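Local coordinates for protein acetyltransferase, GNAT family (Enterococcus faecalis, PDB 1U6M) that belongs to the GNAT family and probably transfers an acyl group, most likely acetyl from acetyl-CoA, to an acceptor that is not known, at residues V21-K24 against D25-L28. Residues are numbered along the deposited sequence; the frame is centred on the assembly and turned at random.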
# COMPACT_ATOMS: atom_id res chain seq x y z
N VAL A 21 1.41 10.94 -2.21
CA VAL A 21 2.88 11.01 -2.12
C VAL A 21 3.53 9.97 -3.02
O VAL A 21 4.42 10.28 -3.80
CB VAL A 21 3.44 10.92 -0.65
CG1 VAL A 21 4.95 10.80 -0.65
CG2 VAL A 21 3.06 12.12 0.15
N ILE A 22 3.08 8.72 -2.87
CA ILE A 22 3.43 7.58 -3.74
C ILE A 22 3.26 7.86 -5.25
O ILE A 22 4.16 7.53 -6.02
CB ILE A 22 2.58 6.34 -3.35
CG1 ILE A 22 2.93 5.89 -1.92
CG2 ILE A 22 2.77 5.17 -4.32
CD1 ILE A 22 1.90 5.07 -1.30
N LEU A 23 2.11 8.41 -5.66
CA LEU A 23 1.82 8.72 -7.07
C LEU A 23 2.72 9.91 -7.34
O LEU A 23 2.99 10.68 -6.44
CB LEU A 23 0.34 9.10 -7.29
CG LEU A 23 -0.78 8.16 -6.82
CD1 LEU A 23 -2.08 8.62 -7.31
CD2 LEU A 23 -0.55 6.69 -7.21
N LYS A 24 3.29 10.12 -8.48
CA LYS A 24 4.12 11.37 -8.36
C LYS A 24 5.55 11.21 -7.86
O LYS A 24 6.45 11.82 -8.41
CB LYS A 24 3.46 12.41 -7.42
CG LYS A 24 4.20 12.68 -6.16
CD LYS A 24 3.96 14.11 -5.77
CE LYS A 24 2.51 14.38 -5.48
NZ LYS A 24 2.40 15.78 -4.94
N ASP A 25 5.75 10.43 -6.79
CA ASP A 25 7.00 9.75 -6.63
C ASP A 25 7.19 8.73 -7.78
O ASP A 25 8.30 8.44 -8.17
CB ASP A 25 7.06 9.09 -5.26
CG ASP A 25 8.35 8.29 -5.05
OD1 ASP A 25 8.40 7.08 -5.40
OD2 ASP A 25 9.33 8.88 -4.52
N MET A 26 6.09 8.18 -8.30
CA MET A 26 6.06 7.42 -9.57
C MET A 26 6.01 8.35 -10.78
O MET A 26 6.21 7.90 -11.91
CB MET A 26 4.79 6.55 -9.66
CG MET A 26 4.76 5.36 -8.80
SD MET A 26 3.09 4.68 -8.65
CE MET A 26 3.08 3.57 -10.09
N GLU A 27 5.68 9.62 -10.54
CA GLU A 27 5.56 10.63 -11.59
C GLU A 27 4.51 10.21 -12.63
O GLU A 27 4.76 10.14 -13.84
CB GLU A 27 6.93 10.91 -12.22
CG GLU A 27 8.04 11.22 -11.21
CD GLU A 27 9.38 11.48 -11.90
OE1 GLU A 27 10.27 10.59 -11.86
OE2 GLU A 27 9.51 12.58 -12.51
N LEU A 28 3.34 9.91 -12.12
CA LEU A 28 2.25 9.45 -12.92
C LEU A 28 1.83 10.63 -13.76
O LEU A 28 1.76 11.77 -13.26
CB LEU A 28 1.14 8.92 -12.03
CG LEU A 28 0.81 7.41 -12.13
CD1 LEU A 28 1.97 6.41 -12.39
CD2 LEU A 28 0.01 6.97 -10.95
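Leu-23 and Leu-28 meet through single methyl branches, CD2 of Leu-23 lying 3.8 Å from CD2 of Leu-28, with the two side chains crossing at a slant. Met-26 fills in next to them: its sulfur SD sits 4.4 Å from CD2 of Leu-23 and equally far from CG2 of Ile-22, touching both residues loosely. The methionine begins with CG beside its own backbone N (chi1 -73°), a turn that lays CB, CG and SD along the carbonyl oxygen of Ile-22. That same oxygen takes the amide of Met-26, N to O 3.1 Å. One residue earlier, the N-H of Asp-25 is shared between Val-21 O, at 3.3 Å from N, and Leu-23 O, the latter through a weak, strongly bent bond that closes a classic gamma turn centred on Lys-24 (phi 88°, psi -46°). That turn is doubtful in detail, since Leu-23 O clashes with Lys-24 CB at 2.0 Å. Asp-25 sets its CB against the carbonyl oxygens of Val-21 and Ile-22.

As modelled, a flipped peptide between Leu-23 and Lys-24 interrupts the helix; Asp-25 and Met-26 return to near-helical angles before Glu-27 leaves them with positive phi. Farther out, the ammonium of Lys-24 forms a salt bridge with Glu-36, tying this turn to the start of helix 36-47. Phe-103 packs on both Leu-23 and Met-26, while Ile-22 rests on Thr-117 and Ser-119 of strand 112-120. Together these contacts form the distorted, weakly bonded C-terminal turn of helix 12-25, the first helix of the GNAT fold, where it passes into the loop leading to the second helix beside the central mixed sheet.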